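Local structure of dally-like, isoform A (Drosophila melanogaster, 6XTZ) at residues A[213-223]-A[515-526]. The protein is a glypican, probably a cell-surface heparan sulfate proteoglycan, that binds Wnt and Hedgehog proteins and holds the palmitoleoyl lipid of Wnt in its core domain. The protein carries 5 engineered substitutions. Numbering follows the deposited sequence.
Sequences VAKKVLNVRLN and QTAQMASQLSHL
Gln-515 reaches from helix 513-538 to the backbone of the loop that follows helix 185-216. With CG anti to the carbonyl carbon and the chain extended beyond it, its amide arrives at the backbone of Arg-221: NE2 gives a nearly straight bond to Arg-221 O (2.9 Å, 163° at the hydrogen), the acceptor lying in the amide plane. The same NE2 also donates to a water that takes the N-H of Asn-223, two bonds that fix the rotation of the amide. Asn-223 crosses Gln-515 at about a right angle, their amide planes 33° apart; it caps the next helix through OD1 to the N of Cys-226, while its ND2 serves Pro-510 O. A leucine in place of Gln-515 would probably leave Arg-221 O without its side-chain donor and the water with one partner fewer.

One turn on, Gln-518 runs alongside Val-220 in the opposite direction. Its NE2 meets Asn-219 O from above the carbonyl plane (3.1 Å), a more bent bond at 145°. A water accepts from Arg-221 N and lies unusually close to Gln-518 OE1, a link best taken with caution.

Beside these polar contacts Val-220 splits its branches, CG1 lying 3.7 Å from Gln-515 CG and CG2 3.8 Å from Met-519 SD. Met-519, bent at chi2 and chi3, curls its CE to within 3.9 Å of Val-217 CG2. Farther along, Val-213 CG1 packs on His-525 CB (3.6 Å), and the aliphatic part of Lys-216 lies across Gln-522.

The contact thus ties the last part of helix 185-216 and the chain that follows it to helix 513-538, the last modelled helix of the elongated, mainly helical and strand-free glypican core. Helix 51-110 lies against Ala-214, Leu-218 and Leu-222, and Phe-265 of helix 263-283 touches Val-213, Met-519 and Leu-526.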
loop_
_atom_site.group_PDB
_atom_site.type_symbol
_atom_site.label_atom_id
_atom_site.label_comp_id
_atom_site.label_asym_id
_atom_site.label_seq_id
_atom_site.Cartn_x
_atom_site.Cartn_y
_atom_site.Cartn_z
ATOM N N VAL A 213 5.201 2.957 -5.608
ATOM C CA VAL A 213 6.441 3.163 -4.867
ATOM C C VAL A 213 7.215 1.858 -4.737
ATOM O O VAL A 213 8.451 1.865 -4.725
ATOM C CB VAL A 213 6.164 3.798 -3.489
ATOM C CG1 VAL A 213 5.476 5.144 -3.651
ATOM C CG2 VAL A 213 5.341 2.868 -2.607
ATOM N N ALA A 214 6.516 0.723 -4.650
ATOM C CA ALA A 214 7.206 -0.561 -4.610
ATOM C C ALA A 214 7.948 -0.822 -5.913
ATOM O O ALA A 214 9.074 -1.333 -5.905
ATOM C CB ALA A 214 6.215 -1.687 -4.322
ATOM N N LYS A 215 7.336 -0.467 -7.046
ATOM C CA LYS A 215 7.994 -0.658 -8.333
ATOM C C LYS A 215 9.227 0.227 -8.472
ATOM O O LYS A 215 10.215 -0.184 -9.090
ATOM C CB LYS A 215 7.007 -0.385 -9.467
ATOM C CG LYS A 215 7.522 -0.745 -10.850
ATOM C CD LYS A 215 6.435 -0.555 -11.900
ATOM C CE LYS A 215 6.926 -0.928 -13.288
ATOM N NZ LYS A 215 5.867 -0.736 -14.319
ATOM N N LYS A 216 9.193 1.434 -7.903
ATOM C CA LYS A 216 10.334 2.338 -7.992
ATOM C C LYS A 216 11.523 1.866 -7.163
ATOM O O LYS A 216 12.655 2.278 -7.442
ATOM C CB LYS A 216 9.928 3.744 -7.556
ATOM C CG LYS A 216 8.984 4.454 -8.511
ATOM C CD LYS A 216 9.709 4.896 -9.769
ATOM C CE LYS A 216 8.805 5.724 -10.666
ATOM N NZ LYS A 216 9.522 6.205 -11.880
ATOM N N VAL A 217 11.297 1.023 -6.151
ATOM C CA VAL A 217 12.403 0.479 -5.370
ATOM C C VAL A 217 13.323 -0.364 -6.243
ATOM O O VAL A 217 14.506 -0.526 -5.926
ATOM C CB VAL A 217 11.853 -0.325 -4.168
ATOM C CG1 VAL A 217 12.979 -0.914 -3.334
ATOM C CG2 VAL A 217 10.977 0.562 -3.302
ATOM N N LEU A 218 12.810 -0.884 -7.363
ATOM C CA LEU A 218 13.632 -1.656 -8.288
ATOM C C LEU A 218 14.753 -0.830 -8.904
ATOM O O LEU A 218 15.721 -1.405 -9.411
ATOM C CB LEU A 218 12.759 -2.239 -9.403
ATOM C CG LEU A 218 11.677 -3.238 -8.996
ATOM C CD1 LEU A 218 10.824 -3.617 -10.196
ATOM C CD2 LEU A 218 12.305 -4.470 -8.381
ATOM N N ASN A 219 14.643 0.499 -8.880
ATOM C CA ASN A 219 15.665 1.362 -9.458
ATOM C C ASN A 219 16.920 1.466 -8.603
ATOM O O ASN A 219 17.929 1.996 -9.078
ATOM C CB ASN A 219 15.099 2.766 -9.692
ATOM C CG ASN A 219 13.895 2.766 -10.611
ATOM O OD1 ASN A 219 13.730 1.871 -11.441
ATOM N ND2 ASN A 219 13.041 3.775 -10.467
ATOM N N VAL A 220 16.886 0.982 -7.365
ATOM C CA VAL A 220 18.017 1.102 -6.453
ATOM C C VAL A 220 18.937 -0.094 -6.656
ATOM O O VAL A 220 18.549 -1.240 -6.402
ATOM C CB VAL A 220 17.548 1.196 -4.993
ATOM C CG1 VAL A 220 18.724 1.508 -4.080
ATOM C CG2 VAL A 220 16.462 2.251 -4.853
ATOM N N ARG A 221 20.159 0.173 -7.108
ATOM C CA ARG A 221 21.144 -0.870 -7.336
ATOM C C ARG A 221 21.932 -1.153 -6.063
ATOM O O ARG A 221 22.101 -0.282 -5.206
ATOM C CB ARG A 221 22.106 -0.471 -8.456
ATOM C CG ARG A 221 21.438 -0.215 -9.796
ATOM C CD ARG A 221 22.453 0.243 -10.832
ATOM N NE ARG A 221 21.848 0.459 -12.142
ATOM C CZ ARG A 221 21.325 1.614 -12.543
ATOM N NH1 ARG A 221 20.795 1.719 -13.754
ATOM N NH2 ARG A 221 21.332 2.664 -11.734
ATOM N N LEU A 222 22.409 -2.388 -5.947
ATOM C CA LEU A 222 23.292 -2.742 -4.847
ATOM C C LEU A 222 24.618 -2.002 -4.981
ATOM O O LEU A 222 25.082 -1.711 -6.086
ATOM C CB LEU A 222 23.528 -4.252 -4.821
ATOM C CG LEU A 222 22.263 -5.105 -4.710
ATOM C CD1 LEU A 222 22.604 -6.587 -4.722
ATOM C CD2 LEU A 222 21.487 -4.744 -3.457
ATOM N N ASN A 223 25.224 -1.681 -3.842
ATOM C CA ASN A 223 26.480 -0.946 -3.824
ATOM C C ASN A 223 27.663 -1.902 -3.698
ATOM O O ASN A 223 27.508 -3.106 -3.479
ATOM C CB ASN A 223 26.489 0.087 -2.689
ATOM C CG ASN A 223 26.204 -0.524 -1.329
ATOM O OD1 ASN A 223 26.661 -1.622 -1.011
ATOM N ND2 ASN A 223 25.445 0.196 -0.512
ATOM N N GLN A 515 21.676 5.511 -2.156
ATOM C CA GLN A 515 20.527 4.613 -2.074
ATOM C C GLN A 515 19.372 5.256 -1.316
ATOM O O GLN A 515 18.217 5.177 -1.750
ATOM C CB GLN A 515 20.936 3.293 -1.422
ATOM C CG GLN A 515 21.858 2.435 -2.277
ATOM C CD GLN A 515 22.284 1.158 -1.577
ATOM O OE1 GLN A 515 22.471 1.137 -0.360
ATOM N NE2 GLN A 515 22.429 0.084 -2.344
ATOM N N THR A 516 19.662 5.901 -0.184
ATOM C CA THR A 516 18.596 6.533 0.586
ATOM C C THR A 516 18.031 7.752 -0.133
ATOM O O THR A 516 16.871 8.115 0.089
ATOM C CB THR A 516 19.100 6.923 1.974
ATOM O OG1 THR A 516 20.017 8.018 1.862
ATOM C CG2 THR A 516 19.803 5.746 2.628
ATOM N N ALA A 517 18.826 8.390 -0.995
ATOM C CA ALA A 517 18.307 9.513 -1.767
ATOM C C ALA A 517 17.320 9.043 -2.827
ATOM O O ALA A 517 16.343 9.742 -3.118
ATOM C CB ALA A 517 19.455 10.291 -2.410
ATOM N N GLN A 518 17.549 7.859 -3.404
ATOM C CA GLN A 518 16.586 7.299 -4.345
ATOM C C GLN A 518 15.305 6.870 -3.644
ATOM O O GLN A 518 14.227 6.902 -4.250
ATOM C CB GLN A 518 17.194 6.108 -5.088
ATOM C CG GLN A 518 18.383 6.449 -5.968
ATOM C CD GLN A 518 18.912 5.240 -6.720
ATOM O OE1 GLN A 518 19.938 4.669 -6.355
ATOM N NE2 GLN A 518 18.212 4.845 -7.776
ATOM N N MET A 519 15.399 6.463 -2.378
ATOM C CA MET A 519 14.234 6.032 -1.618
ATOM C C MET A 519 13.461 7.190 -1.001
ATOM O O MET A 519 12.375 6.961 -0.458
ATOM C CB MET A 519 14.662 5.063 -0.511
ATOM C CG MET A 519 15.338 3.798 -1.014
ATOM S SD MET A 519 14.200 2.654 -1.819
ATOM C CE MET A 519 13.133 2.229 -0.447
ATOM N N ALA A 520 13.985 8.416 -1.077
ATOM C CA ALA A 520 13.379 9.532 -0.357
ATOM C C ALA A 520 11.979 9.837 -0.877
ATOM O O ALA A 520 11.032 9.972 -0.093
ATOM C CB ALA A 520 14.273 10.768 -0.457
ATOM N N SER A 521 11.828 9.953 -2.198
ATOM C CA SER A 521 10.518 10.272 -2.759
ATOM C C SER A 521 9.542 9.117 -2.575
ATOM O O SER A 521 8.343 9.340 -2.368
ATOM C CB SER A 521 10.653 10.634 -4.237
ATOM O OG SER A 521 11.164 9.543 -4.980
ATOM N N GLN A 522 10.031 7.879 -2.650
ATOM C CA GLN A 522 9.165 6.727 -2.415
ATOM C C GLN A 522 8.752 6.642 -0.953
ATOM O O GLN A 522 7.626 6.236 -0.642
ATOM C CB GLN A 522 9.866 5.441 -2.846
ATOM C CG GLN A 522 9.700 5.116 -4.315
ATOM C CD GLN A 522 10.109 6.264 -5.214
ATOM O OE1 GLN A 522 11.240 6.745 -5.150
ATOM N NE2 GLN A 522 9.184 6.717 -6.053
ATOM N N LEU A 523 9.653 7.012 -0.045
ATOM C CA LEU A 523 9.300 7.050 1.368
ATOM C C LEU A 523 8.276 8.143 1.644
ATOM O O LEU A 523 7.365 7.959 2.459
ATOM C CB LEU A 523 10.559 7.262 2.205
ATOM C CG LEU A 523 10.464 6.969 3.698
ATOM C CD1 LEU A 523 10.112 5.510 3.931
ATOM C CD2 LEU A 523 11.780 7.323 4.367
ATOM N N SER A 524 8.401 9.284 0.962
ATOM C CA SER A 524 7.478 10.391 1.187
ATOM C C SER A 524 6.090 10.078 0.641
ATOM O O SER A 524 5.082 10.423 1.267
ATOM C CB SER A 524 8.032 11.667 0.554
ATOM O OG SER A 524 7.171 12.768 0.784
ATOM N N HIS A 525 6.017 9.432 -0.525
ATOM C CA HIS A 525 4.719 9.055 -1.078
ATOM C C HIS A 525 4.036 8.005 -0.211
ATOM O O HIS A 525 2.819 8.066 0.005
ATOM C CB HIS A 525 4.879 8.540 -2.507
ATOM C CG HIS A 525 5.297 9.591 -3.488
ATOM N ND1 HIS A 525 4.986 10.924 -3.330
ATOM C CD2 HIS A 525 6.002 9.505 -4.641
ATOM C CE1 HIS A 525 5.480 11.613 -4.343
ATOM N NE2 HIS A 525 6.102 10.775 -5.153
ATOM N N LEU A 526 4.803 7.032 0.291
ATOM C CA LEU A 526 4.218 6.001 1.141
ATOM C C LEU A 526 3.690 6.592 2.443
ATOM O O LEU A 526 2.592 6.240 2.887
ATOM C CB LEU A 526 5.244 4.905 1.425
ATOM C CG LEU A 526 4.738 3.713 2.239
ATOM C CD1 LEU A 526 3.575 3.034 1.530
ATOM C CD2 LEU A 526 5.858 2.722 2.502
HETATM O O HOH W 1 21.331 2.707 -7.081
HETATM O O HOH W 2 23.569 -2.338 -1.152
#